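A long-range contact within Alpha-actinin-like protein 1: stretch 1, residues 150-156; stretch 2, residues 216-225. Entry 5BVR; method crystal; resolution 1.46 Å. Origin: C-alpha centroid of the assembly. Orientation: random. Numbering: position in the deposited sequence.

Stretch 1, residues 150-156: DFTRSWT
Stretch 2 (216-225) DERSIMTYVA

The contact sets an irregular loop, 150-156, against the first turns of a helix that begins at E217 and runs on past A225. It buries 400 Å² in all, with no direct hydrogen bond between the two sides, so it rests on apolar packing and one water bridge. The register is fixed near the start of the helix, where the CA atoms of T152 and E217 lie 5.4 Å apart. From there the helix offers I220 and V224, one turn apart and both with CA-to-CB bonds pointing toward the loop, with E217 and M221, also one turn apart, along one side of that row, their CA-to-CB bonds pointing sideways.

Two aromatic residues, F151 and W155, meet that surface, both with CA-to-CB toward the helix and chi1 in m. W155, with chi2 at 88°, lays one face of its indole across I220 and V224. I220 CG2 sits 4.1 Å from the centroid of the W155 five-membered ring, and V224 CG2 sits 3.9 Å from that of the six-membered ring, 17° and 11° off the ring normal. The i to i+4 spacing of the helix thus matches the two rings of one indole, and branched residues suit both places because each supplies a methyl to a flat surface. I220 is m,t (-71°, 169°) and V224 is t.

F151 (chi2 -70°) uses its ring differently. M221 CG lies over one face, 3.9 Å from the ring centroid and 3.4 Å from F151 CG, while M221 SD stands obliquely at 4.8 Å from the centroid. M221 is m,t,p, an unbranched chain slim enough to run along the ring. I220 CG2 and V224 CG1 lie near the plane of the ring, at its edge. V224 CG2 packs over the indole, while V224 CG1 lies between the two aromatics, 4.2 Å from F151 CE1 and 4.1 Å from W155 CH2. F151 has the largest area covered, 105 Å².

At the start of the helix, T152 (chi1 p) places CG2 3.7 Å from E217 CB, so a threonine methyl packs on the aliphatic base of a glutamate. E217 is extended, t,t, and its OE2 accepts a hydrogen bond from a water at 2.6 Å; the same water accepts from F151 N at 2.9 Å. The backbone carbonyl of F151 fares less well: F151 O lies 3.4 Å from I220 CB and is buried with no partner.

Polar bonds within each stretch hold the frames. D150 (chi1 p) gathers the loop: its OD1 accepts from T152 N at 2.9 Å and from S154 N at 2.9 Å, while W155 NE1 donates to D150 O at 2.8 Å, steadying the indole. W155 N also donates to T152 O at 3.1 Å. On the other side D216, chi1 t, caps the helix, its OD2 accepting from S219 N at 3.0 Å and from S219 OG at 2.7 Å. Beyond it, backbone bonds such as V224 N to I220 O, 2.8 Å, keep the helical spacing that the aromatics read.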

ATOM      1  N   ASP A 150      -6.993  -4.943  14.708  1.00 15.61           N
ATOM      2  CA  ASP A 150      -6.913  -3.673  14.016  1.00 15.73           C
ATOM      3  C   ASP A 150      -5.742  -3.693  13.056  1.00 16.56           C
ATOM      4  O   ASP A 150      -5.081  -4.715  12.915  1.00 14.49           O
ATOM      5  CB  ASP A 150      -6.733  -2.559  15.046  1.00 15.32           C
ATOM      6  CG  ASP A 150      -5.565  -2.822  15.951  1.00 17.23           C
ATOM      7  OD1 ASP A 150      -4.468  -3.159  15.460  1.00 15.74           O
ATOM      8  OD2 ASP A 150      -5.779  -2.771  17.190  1.00 25.38           O
ATOM      9  N   PHE A 151      -5.529  -2.575  12.370  1.00 15.46           N
ATOM     10  CA  PHE A 151      -4.365  -2.380  11.524  1.00 14.04           C
ATOM     11  C   PHE A 151      -3.390  -1.370  12.118  1.00 15.09           C
ATOM     12  O   PHE A 151      -2.728  -0.612  11.398  1.00 15.74           O
ATOM     13  CB  PHE A 151      -4.809  -1.950  10.121  1.00 15.42           C
ATOM     14  CG  PHE A 151      -5.514  -3.047   9.355  1.00 15.25           C
ATOM     15  CD1 PHE A 151      -4.807  -4.123   8.906  1.00 15.53           C
ATOM     16  CD2 PHE A 151      -6.859  -2.982   9.092  1.00 14.90           C
ATOM     17  CE1 PHE A 151      -5.437  -5.145   8.195  1.00 17.44           C
ATOM     18  CE2 PHE A 151      -7.496  -3.988   8.388  1.00 15.61           C
ATOM     19  CZ  PHE A 151      -6.780  -5.068   7.942  1.00 15.56           C
ATOM     20  N   THR A 152      -3.303  -1.378  13.444  1.00 14.82           N
ATOM     21  CA  THR A 152      -2.369  -0.511  14.154  1.00 15.77           C
ATOM     22  C   THR A 152      -1.592  -1.312  15.213  1.00 13.92           C
ATOM     23  O   THR A 152      -0.599  -1.971  14.893  1.00 15.35           O
ATOM     24  CB  THR A 152      -3.096   0.718  14.759  1.00 17.00           C
ATOM     25  OG1 THR A 152      -4.197   0.289  15.559  1.00 18.78           O
ATOM     26  CG2 THR A 152      -3.615   1.632  13.628  1.00 17.17           C
ATOM     27  N   ARG A 153      -2.059  -1.262  16.452  1.00 15.39           N
ATOM     28  CA  ARG A 153      -1.319  -1.794  17.573  1.00 15.98           C
ATOM     29  C   ARG A 153      -1.144  -3.298  17.535  1.00 16.88           C
ATOM     30  O   ARG A 153      -0.229  -3.809  18.172  1.00 16.77           O
ATOM     31  CB  ARG A 153      -1.998  -1.369  18.876  1.00 19.40           C
ATOM     32  CG  ARG A 153      -2.473   0.081  18.816  1.00 29.37           C
ATOM     33  CD  ARG A 153      -2.381   0.787  20.096  1.00 39.48           C
ATOM     34  NE  ARG A 153      -1.005   0.836  20.544  1.00 37.13           N
ATOM     35  CZ  ARG A 153      -0.654   1.257  21.745  1.00 40.21           C
ATOM     36  NH1 ARG A 153      -1.588   1.636  22.611  1.00 52.28           N
ATOM     37  NH2 ARG A 153       0.619   1.278  22.084  1.00 35.72           N
ATOM     38  N   SER A 154      -2.003  -4.004  16.802  1.00 14.90           N
ATOM     39  CA  SER A 154      -1.882  -5.461  16.697  1.00 14.40           C
ATOM     40  C   SER A 154      -0.646  -5.917  15.929  1.00 15.49           C
ATOM     41  O   SER A 154      -0.349  -7.103  15.910  1.00 15.26           O
ATOM     42  CB  SER A 154      -3.100  -6.066  15.975  1.00 16.49           C
ATOM     43  OG  SER A 154      -4.303  -5.749  16.621  1.00 19.85           O
ATOM     44  N   TRP A 155       0.037  -4.991  15.261  1.00 14.29           N
ATOM     45  CA  TRP A 155       1.154  -5.315  14.376  1.00 12.74           C
ATOM     46  C   TRP A 155       2.531  -4.847  14.855  1.00 13.44           C
ATOM     47  O   TRP A 155       3.546  -5.208  14.252  1.00 15.47           O
ATOM     48  CB  TRP A 155       0.887  -4.647  13.003  1.00 13.96           C
ATOM     49  CG  TRP A 155      -0.379  -5.155  12.392  1.00 13.02           C
ATOM     50  CD1 TRP A 155      -1.625  -4.669  12.582  1.00 15.21           C
ATOM     51  CD2 TRP A 155      -0.522  -6.335  11.579  1.00 12.69           C
ATOM     52  NE1 TRP A 155      -2.543  -5.444  11.915  1.00 14.48           N
ATOM     53  CE2 TRP A 155      -1.890  -6.477  11.292  1.00 13.86           C
ATOM     54  CE3 TRP A 155       0.379  -7.271  11.057  1.00 14.08           C
ATOM     55  CZ2 TRP A 155      -2.382  -7.516  10.512  1.00 13.95           C
ATOM     56  CZ3 TRP A 155      -0.113  -8.307  10.270  1.00 15.00           C
ATOM     57  CH2 TRP A 155      -1.477  -8.393   9.989  1.00 14.26           C
ATOM     58  N   THR A 156       2.574  -4.092  15.954  1.00 15.71           N
ATOM     59  CA  THR A 156       3.807  -3.414  16.335  1.00 16.25           C
ATOM     60  C   THR A 156       4.834  -4.303  17.031  1.00 15.36           C
ATOM     61  O   THR A 156       5.992  -3.927  17.127  1.00 17.90           O
ATOM     62  CB  THR A 156       3.516  -2.161  17.184  1.00 15.49           C
ATOM     63  OG1 THR A 156       2.860  -2.532  18.406  1.00 17.50           O
ATOM     64  CG2 THR A 156       2.658  -1.158  16.380  1.00 17.74           C
ATOM     65  N   ASP A 216       0.898   4.213  11.730  1.00 17.24           N
ATOM     66  CA  ASP A 216       0.021   4.712  10.684  1.00 18.43           C
ATOM     67  C   ASP A 216      -0.817   3.588  10.085  1.00 15.91           C
ATOM     68  O   ASP A 216      -0.303   2.715   9.383  1.00 14.22           O
ATOM     69  CB  ASP A 216       0.787   5.446   9.578  1.00 16.78           C
ATOM     70  CG  ASP A 216      -0.147   6.117   8.618  1.00 18.40           C
ATOM     71  OD1 ASP A 216      -0.855   7.046   9.059  1.00 19.82           O
ATOM     72  OD2 ASP A 216      -0.235   5.690   7.440  1.00 16.93           O
ATOM     73  N   GLU A 217      -2.125   3.674  10.308  1.00 15.70           N
ATOM     74  CA  GLU A 217      -3.066   2.657   9.885  1.00 14.39           C
ATOM     75  C   GLU A 217      -3.044   2.427   8.379  1.00 14.30           C
ATOM     76  O   GLU A 217      -2.995   1.282   7.930  1.00 13.89           O
ATOM     77  CB  GLU A 217      -4.475   3.044  10.313  1.00 15.73           C
ATOM     78  CG  GLU A 217      -5.486   1.921  10.071  1.00 16.19           C
ATOM     79  CD  GLU A 217      -6.892   2.261  10.479  1.00 23.01           C
ATOM     80  OE1 GLU A 217      -7.223   3.454  10.664  1.00 31.44           O
ATOM     81  OE2 GLU A 217      -7.684   1.314  10.597  1.00 20.40           O
ATOM     82  N   ARG A 218      -3.124   3.493   7.596  1.00 16.27           N
ATOM     83  CA  ARG A 218      -3.183   3.315   6.147  1.00 14.05           C
ATOM     84  C   ARG A 218      -1.915   2.676   5.604  1.00 15.60           C
ATOM     85  O   ARG A 218      -1.985   1.858   4.700  1.00 15.08           O
ATOM     86  CB  ARG A 218      -3.446   4.658   5.486  1.00 14.25           C
ATOM     87  CG  ARG A 218      -4.844   5.173   5.786  1.00 16.37           C
ATOM     88  CD  ARG A 218      -5.128   6.584   5.252  1.00 20.37           C
ATOM     89  NE  ARG A 218      -6.530   6.911   5.483  1.00 21.79           N
ATOM     90  CZ  ARG A 218      -7.155   7.980   4.994  1.00 25.31           C
ATOM     91  NH1 ARG A 218      -6.513   8.861   4.234  1.00 27.10           N
ATOM     92  NH2 ARG A 218      -8.444   8.152   5.261  1.00 29.83           N
ATOM     93  N   SER A 219      -0.755   3.037   6.144  1.00 13.71           N
ATOM     94  CA  SER A 219       0.486   2.419   5.741  1.00 14.65           C
ATOM     95  C   SER A 219       0.491   0.910   6.029  1.00 14.42           C
ATOM     96  O   SER A 219       0.892   0.085   5.202  1.00 14.39           O
ATOM     97  CB  SER A 219       1.668   3.092   6.419  1.00 15.47           C
ATOM     98  OG  SER A 219       1.738   4.449   6.057  1.00 16.10           O
ATOM     99  N   ILE A 220       0.086   0.545   7.233  1.00 14.15           N
ATOM    100  CA  ILE A 220       0.040  -0.852   7.610  1.00 12.65           C
ATOM    101  C   ILE A 220      -0.919  -1.598   6.696  1.00 13.68           C
ATOM    102  O   ILE A 220      -0.588  -2.675   6.186  1.00 13.65           O
ATOM    103  CB  ILE A 220      -0.273  -1.050   9.116  1.00 13.38           C
ATOM    104  CG1 ILE A 220       0.940  -0.606   9.927  1.00 17.01           C
ATOM    105  CG2 ILE A 220      -0.661  -2.491   9.415  1.00 16.24           C
ATOM    106  CD1 ILE A 220       0.657  -0.501  11.413  1.00 16.25           C
ATOM    107  N   MET A 221      -2.118  -1.061   6.495  1.00 13.94           N
ATOM    108  CA  MET A 221      -3.079  -1.698   5.607  1.00 14.13           C
ATOM    109  C   MET A 221      -2.508  -1.911   4.208  1.00 14.67           C
ATOM    110  O   MET A 221      -2.713  -2.958   3.600  1.00 14.87           O
ATOM    111  CB  MET A 221      -4.325  -0.864   5.485  1.00 15.58           C
ATOM    112  CG  MET A 221      -5.199  -0.846   6.737  1.00 17.56           C
ATOM    113  SD  MET A 221      -6.662   0.197   6.567  1.00 20.29           S
ATOM    114  CE  MET A 221      -7.415  -0.703   5.220  1.00 17.83           C
ATOM    115  N   THR A 222      -1.832  -0.906   3.694  1.00 13.17           N
ATOM    116  CA  THR A 222      -1.258  -1.001   2.355  1.00 13.89           C
ATOM    117  C   THR A 222      -0.290  -2.181   2.269  1.00 14.50           C
ATOM    118  O   THR A 222      -0.301  -2.935   1.276  1.00 16.30           O
ATOM    119  CB  THR A 222      -0.535   0.302   1.962  1.00 14.48           C
ATOM    120  OG1 THR A 222      -1.471   1.383   2.016  1.00 15.83           O
ATOM    121  CG2 THR A 222       0.038   0.237   0.543  1.00 15.02           C
ATOM    122  N   TYR A 223       0.569  -2.333   3.278  1.00 13.63           N
ATOM    123  CA  TYR A 223       1.572  -3.376   3.301  1.00 14.90           C
ATOM    124  C   TYR A 223       0.925  -4.769   3.539  1.00 13.45           C
ATOM    125  O   TYR A 223       1.223  -5.733   2.817  1.00 14.39           O
ATOM    126  CB  TYR A 223       2.651  -3.057   4.351  1.00 14.16           C
ATOM    127  CG  TYR A 223       3.736  -4.102   4.438  1.00 14.44           C
ATOM    128  CD1 TYR A 223       4.526  -4.430   3.348  1.00 14.98           C
ATOM    129  CD2 TYR A 223       3.994  -4.744   5.623  1.00 14.49           C
ATOM    130  CE1 TYR A 223       5.518  -5.413   3.443  1.00 15.94           C
ATOM    131  CE2 TYR A 223       4.983  -5.721   5.726  1.00 16.03           C
ATOM    132  CZ  TYR A 223       5.741  -6.044   4.650  1.00 16.26           C
ATOM    133  OH  TYR A 223       6.703  -7.020   4.744  1.00 16.77           O
ATOM    134  N   VAL A 224       0.018  -4.864   4.503  1.00 13.41           N
ATOM    135  CA  VAL A 224      -0.624  -6.135   4.810  1.00 13.77           C
ATOM    136  C   VAL A 224      -1.423  -6.619   3.593  1.00 14.79           C
ATOM    137  O   VAL A 224      -1.479  -7.831   3.325  1.00 14.04           O
ATOM    138  CB  VAL A 224      -1.516  -6.006   6.041  1.00 13.31           C
ATOM    139  CG1 VAL A 224      -2.404  -7.244   6.207  1.00 16.22           C
ATOM    140  CG2 VAL A 224      -0.660  -5.795   7.278  1.00 16.20           C
ATOM    141  N   ALA A 225      -2.028  -5.711   2.825  1.00 12.53           N
ATOM    142  CA  ALA A 225      -2.744  -6.113   1.605  1.00 13.98           C
ATOM    143  C   ALA A 225      -1.824  -6.875   0.644  1.00 15.56           C
ATOM    144  O   ALA A 225      -2.291  -7.758  -0.117  1.00 15.76           O
ATOM    145  CB  ALA A 225      -3.337  -4.895   0.888  1.00 14.89           C
TER
HETATM  146  O   HOH W   1      -7.588  -0.599  12.424  1.00 23.88           O